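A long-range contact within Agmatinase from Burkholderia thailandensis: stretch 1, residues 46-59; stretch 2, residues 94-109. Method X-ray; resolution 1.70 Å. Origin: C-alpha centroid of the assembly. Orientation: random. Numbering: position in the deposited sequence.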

# COMPACT_ATOMS: atom_id res chain seq x y z
N GLY B 46 -38.70 14.25 -14.57
CA GLY B 46 -39.20 13.55 -13.38
C GLY B 46 -38.12 13.26 -12.35
O GLY B 46 -38.35 12.46 -11.45
N VAL B 47 -36.95 13.88 -12.50
CA VAL B 47 -35.81 13.62 -11.58
C VAL B 47 -35.77 14.64 -10.45
O VAL B 47 -35.87 15.83 -10.67
CB VAL B 47 -34.47 13.60 -12.34
CG1 VAL B 47 -33.28 13.53 -11.36
CG2 VAL B 47 -34.42 12.41 -13.29
N ASP B 48 -35.59 14.15 -9.22
CA ASP B 48 -35.51 15.03 -8.04
C ASP B 48 -34.08 15.46 -7.72
O ASP B 48 -33.84 16.61 -7.33
CB ASP B 48 -36.08 14.31 -6.81
CG ASP B 48 -37.56 13.96 -6.96
OD1 ASP B 48 -38.33 14.82 -7.42
OD2 ASP B 48 -37.96 12.83 -6.61
N VAL B 49 -33.15 14.53 -7.85
CA VAL B 49 -31.74 14.81 -7.58
C VAL B 49 -30.85 14.19 -8.64
O VAL B 49 -31.02 13.01 -8.99
CB VAL B 49 -31.26 14.30 -6.20
CG1 VAL B 49 -29.82 14.74 -5.96
CG2 VAL B 49 -32.18 14.77 -5.07
N VAL B 50 -29.91 14.98 -9.14
CA VAL B 50 -28.90 14.50 -10.09
C VAL B 50 -27.54 14.44 -9.39
O VAL B 50 -27.02 15.47 -8.93
CB VAL B 50 -28.77 15.43 -11.31
CG1 VAL B 50 -27.60 14.99 -12.20
CG2 VAL B 50 -30.09 15.41 -12.09
N VAL B 51 -26.98 13.23 -9.35
CA VAL B 51 -25.59 13.05 -8.90
C VAL B 51 -24.70 13.14 -10.14
O VAL B 51 -25.00 12.49 -11.16
CB VAL B 51 -25.39 11.66 -8.22
CG1 VAL B 51 -23.94 11.49 -7.76
CG2 VAL B 51 -26.31 11.55 -7.01
N SER B 52 -23.60 13.91 -10.07
CA SER B 52 -22.68 13.96 -11.20
C SER B 52 -21.30 14.18 -10.65
O SER B 52 -21.16 14.61 -9.49
CB SER B 52 -23.06 15.06 -12.20
OG SER B 52 -22.83 16.36 -11.67
N GLY B 53 -20.29 13.87 -11.45
CA GLY B 53 -18.90 14.09 -11.03
C GLY B 53 -18.27 15.26 -11.78
O GLY B 53 -18.61 15.53 -12.94
N VAL B 54 -17.35 15.96 -11.12
CA VAL B 54 -16.51 16.96 -11.81
C VAL B 54 -15.07 16.58 -11.48
O VAL B 54 -14.61 16.85 -10.37
CB VAL B 54 -16.80 18.44 -11.37
CG1 VAL B 54 -15.92 19.38 -12.18
CG2 VAL B 54 -18.26 18.81 -11.60
N PRO B 55 -14.37 15.92 -12.42
CA PRO B 55 -13.09 15.25 -12.08
C PRO B 55 -11.89 16.18 -12.26
O PRO B 55 -11.01 15.94 -13.10
CB PRO B 55 -13.04 14.10 -13.10
CG PRO B 55 -13.73 14.68 -14.30
CD PRO B 55 -14.91 15.45 -13.72
N LEU B 56 -11.86 17.22 -11.45
CA LEU B 56 -10.83 18.27 -11.57
C LEU B 56 -9.80 18.15 -10.46
O LEU B 56 -10.17 18.00 -9.28
CB LEU B 56 -11.51 19.63 -11.42
CG LEU B 56 -10.62 20.87 -11.50
CD1 LEU B 56 -10.00 21.04 -12.90
CD2 LEU B 56 -11.39 22.14 -11.11
N ASP B 57 -8.51 18.26 -10.78
CA ASP B 57 -7.54 18.51 -9.70
C ASP B 57 -6.46 19.52 -10.10
O ASP B 57 -5.43 19.66 -9.44
CB ASP B 57 -6.92 17.22 -9.09
CG ASP B 57 -6.13 16.40 -10.11
OD1 ASP B 57 -5.87 16.90 -11.20
OD2 ASP B 57 -5.81 15.24 -9.78
N LEU B 58 -6.74 20.26 -11.17
CA LEU B 58 -5.79 21.28 -11.65
C LEU B 58 -5.64 22.48 -10.71
O LEU B 58 -4.67 23.23 -10.80
CB LEU B 58 -6.18 21.77 -13.07
CG LEU B 58 -6.33 20.65 -14.10
CD1 LEU B 58 -6.80 21.21 -15.44
CD2 LEU B 58 -5.00 19.91 -14.29
N ALA B 59 -6.59 22.66 -9.80
CA ALA B 59 -6.58 23.85 -8.92
C ALA B 59 -5.93 23.53 -7.57
O ALA B 59 -5.83 24.41 -6.70
CB ALA B 59 -8.00 24.37 -8.71
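Stretch 2 (94-109) DDLAVIDYGDCWFDAH

Parallel β-strands are joined by a staggered ladder in which one residue donates and accepts on its neighbour's backbone while the next turns its own amide and carbonyl the other way. The pairing of residues 94-109 with residues 46-59 of this agmatinase is a clear example, and it also shows how such a ladder absorbs an irregularity. The strand 98-103 runs alongside the strand that begins at Val 49, in the same direction, with an angle of 8° between their axes and a closest approach of 4.6 Å. Together the two stretches bury 963 Å².

The contact opens before the strands do. The carbonyl O of Gly 46 lies 3.3 Å from CB of Ala 97, and Val 47 CG2 packs 3.8 Å from Ile 99 CG2. At Asp 48 the backbone and side chain both engage Ala 97: Asp 48 N donates to Ala 97 O at 2.7 Å, and Ala 97 N donates to Asp 48 OD2 at 2.8 Å, nearly linearly. The carboxylate thus takes up an amide just ahead of strand 98-103. Beside it, Asp 48 CB touches Leu 96 CD1 at 3.5 Å.

The regular ladder follows. Val 49 N also donates to Ala 97 O, at 3.0 Å, so that this carbonyl receives two amides; Val 49 O in turn accepts from Ile 99 N at 3.1 Å. Val 51 repeats the pattern two residues on, its N bonded to Ile 99 O and its O to Tyr 101 N, both at 2.9 Å. In extended strands alternate side chains point to opposite faces of the sheet. Val 49, Val 51, Val 98 and Asp 100 share one face, where Val 51 CG2 meets Val 98 CG1 at 4.0 Å. Val 50 and Ile 99 occupy the other, with Val 50 CG2 4.0 Å from Ile 99 CD1; Val 50 CG1 also reaches Tyr 101 CB at 3.5 Å.

Past Val 51 the register slips by one residue. From Val 51 to Gly 53 stretch 1 takes two steps, while from Asp 100 to Asp 103 stretch 2 takes three. Gly 102, at phi/psi 86/-143, has a conformation that calls for glycine, and its O accepts from Gly 53 N at 2.9 Å. Ser 52 CB rests 3.9 Å from Tyr 101 CB. Gly 53 then pairs with Asp 103, their CA atoms 4.4 Å apart, and Gly 53 CA lies 3.1 Å from Asp 103 OD1; a CB on Gly 53 would collide with that oxygen. Gly 53 O closes the ladder by accepting from Cys 104 N at 2.8 Å.

Beyond this point no hydrogen bond joins the two stretches, and packing takes over, with backbone atoms as well as side chains taking part. Val 54 CG2 packs 4.0 Å from Cys 104 CB. Pro 55 O approaches the edge of the Phe 106 ring, 3.4 Å from CZ, and Leu 56 CD1 lies 4.1 Å from the same Phe 106 CZ. Asp 57 makes no contact, and Leu 58 ends the interface with CD1 4.0 Å from Ala 108 CB.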

# COMPACT_ATOMS: atom_id res chain seq x y z
N ASP B 94 -37.59 4.80 -3.26
CA ASP B 94 -39.00 4.48 -3.47
C ASP B 94 -39.82 5.71 -3.78
O ASP B 94 -40.84 5.62 -4.47
CB ASP B 94 -39.57 3.69 -2.30
CG ASP B 94 -39.15 2.24 -2.33
OD1 ASP B 94 -38.80 1.74 -3.43
OD2 ASP B 94 -39.14 1.60 -1.26
N ASP B 95 -39.40 6.88 -3.28
CA ASP B 95 -40.14 8.09 -3.59
C ASP B 95 -39.31 9.33 -3.85
O ASP B 95 -39.87 10.41 -4.01
CB ASP B 95 -41.26 8.36 -2.58
CG ASP B 95 -40.78 8.36 -1.16
OD1 ASP B 95 -39.61 8.72 -0.91
OD2 ASP B 95 -41.58 7.99 -0.27
N LEU B 96 -37.98 9.16 -3.92
CA LEU B 96 -37.09 10.21 -4.39
C LEU B 96 -36.37 9.70 -5.64
O LEU B 96 -35.69 8.67 -5.59
CB LEU B 96 -36.02 10.58 -3.33
CG LEU B 96 -35.09 11.77 -3.64
CD1 LEU B 96 -35.78 13.12 -3.48
CD2 LEU B 96 -33.84 11.73 -2.75
N ALA B 97 -36.52 10.44 -6.73
CA ALA B 97 -36.00 10.06 -8.05
C ALA B 97 -34.59 10.65 -8.19
O ALA B 97 -34.42 11.86 -8.32
CB ALA B 97 -36.93 10.59 -9.14
N VAL B 98 -33.60 9.77 -8.12
CA VAL B 98 -32.18 10.13 -8.13
C VAL B 98 -31.51 9.39 -9.27
O VAL B 98 -31.68 8.17 -9.38
CB VAL B 98 -31.50 9.74 -6.81
CG1 VAL B 98 -30.02 10.20 -6.78
CG2 VAL B 98 -32.24 10.33 -5.62
N ILE B 99 -30.74 10.11 -10.10
CA ILE B 99 -29.99 9.48 -11.18
C ILE B 99 -28.51 9.81 -11.04
O ILE B 99 -28.13 10.75 -10.31
CB ILE B 99 -30.49 9.91 -12.57
CG1 ILE B 99 -30.19 11.43 -12.78
CG2 ILE B 99 -31.97 9.54 -12.69
CD1 ILE B 99 -30.31 11.98 -14.20
N ASP B 100 -27.69 9.02 -11.73
CA ASP B 100 -26.27 9.36 -11.91
C ASP B 100 -26.11 9.79 -13.38
O ASP B 100 -26.27 9.01 -14.32
CB ASP B 100 -25.38 8.16 -11.52
CG ASP B 100 -23.90 8.50 -11.45
OD1 ASP B 100 -23.48 9.43 -12.16
OD2 ASP B 100 -23.16 7.82 -10.71
N TYR B 101 -25.78 11.06 -13.55
CA TYR B 101 -25.64 11.74 -14.84
C TYR B 101 -24.33 11.34 -15.51
O TYR B 101 -24.13 11.57 -16.71
CB TYR B 101 -25.64 13.25 -14.53
CG TYR B 101 -25.50 14.24 -15.70
CD1 TYR B 101 -26.60 14.91 -16.20
CD2 TYR B 101 -24.25 14.52 -16.26
CE1 TYR B 101 -26.46 15.84 -17.25
CE2 TYR B 101 -24.10 15.41 -17.31
CZ TYR B 101 -25.19 16.08 -17.79
OH TYR B 101 -25.00 16.97 -18.86
N GLY B 102 -23.42 10.74 -14.75
CA GLY B 102 -22.03 10.62 -15.20
C GLY B 102 -21.25 11.88 -14.82
O GLY B 102 -21.48 12.48 -13.76
N ASP B 103 -20.35 12.32 -15.69
CA ASP B 103 -19.46 13.42 -15.33
C ASP B 103 -19.53 14.64 -16.25
O ASP B 103 -19.94 14.55 -17.41
CB ASP B 103 -18.00 12.92 -15.32
CG ASP B 103 -17.76 11.84 -14.28
OD1 ASP B 103 -18.33 11.91 -13.16
OD2 ASP B 103 -17.00 10.88 -14.57
N CYS B 104 -19.10 15.77 -15.69
CA CYS B 104 -18.89 16.99 -16.47
C CYS B 104 -17.61 16.80 -17.27
O CYS B 104 -16.54 16.73 -16.69
CB CYS B 104 -18.76 18.20 -15.55
SG CYS B 104 -18.51 19.76 -16.45
N TRP B 105 -17.73 16.70 -18.60
CA TRP B 105 -16.56 16.71 -19.47
C TRP B 105 -15.95 18.09 -19.55
O TRP B 105 -16.65 19.12 -19.54
CB TRP B 105 -16.92 16.19 -20.87
CG TRP B 105 -15.68 16.08 -21.73
CD1 TRP B 105 -14.77 15.01 -21.79
CD2 TRP B 105 -15.13 17.11 -22.60
NE1 TRP B 105 -13.74 15.30 -22.66
CE2 TRP B 105 -13.89 16.56 -23.16
CE3 TRP B 105 -15.53 18.40 -22.96
CZ2 TRP B 105 -13.10 17.29 -24.07
CZ3 TRP B 105 -14.72 19.12 -23.85
CH2 TRP B 105 -13.54 18.57 -24.40
N PHE B 106 -14.62 18.15 -19.59
CA PHE B 106 -13.94 19.41 -19.88
C PHE B 106 -12.61 19.12 -20.54
O PHE B 106 -12.08 18.01 -20.43
CB PHE B 106 -13.76 20.29 -18.63
CG PHE B 106 -13.00 19.62 -17.52
CD1 PHE B 106 -11.61 19.59 -17.55
CD2 PHE B 106 -13.67 19.02 -16.46
CE1 PHE B 106 -10.90 18.96 -16.53
CE2 PHE B 106 -12.97 18.40 -15.44
CZ PHE B 106 -11.58 18.34 -15.49
N ASP B 107 -12.08 20.12 -21.22
CA ASP B 107 -10.81 20.02 -21.92
C ASP B 107 -9.73 20.59 -21.00
O ASP B 107 -9.52 21.81 -20.94
CB ASP B 107 -10.92 20.84 -23.20
CG ASP B 107 -9.65 20.81 -24.02
OD1 ASP B 107 -8.69 20.12 -23.63
OD2 ASP B 107 -9.66 21.50 -25.07
N ALA B 108 -9.07 19.69 -20.25
CA ALA B 108 -8.04 20.05 -19.29
C ALA B 108 -6.90 20.81 -19.93
O ALA B 108 -6.22 21.59 -19.27
CB ALA B 108 -7.48 18.80 -18.61
N HIS B 109 -6.70 20.61 -21.23
CA HIS B 109 -5.56 21.18 -21.92
C HIS B 109 -5.80 22.61 -22.34
O HIS B 109 -4.87 23.28 -22.79
CB HIS B 109 -5.07 20.22 -23.04
CG HIS B 109 -5.05 18.78 -22.57
ND1 HIS B 109 -4.18 18.33 -21.63
CD2 HIS B 109 -5.91 17.71 -22.85
CE1 HIS B 109 -4.44 17.03 -21.34
NE2 HIS B 109 -5.50 16.65 -22.09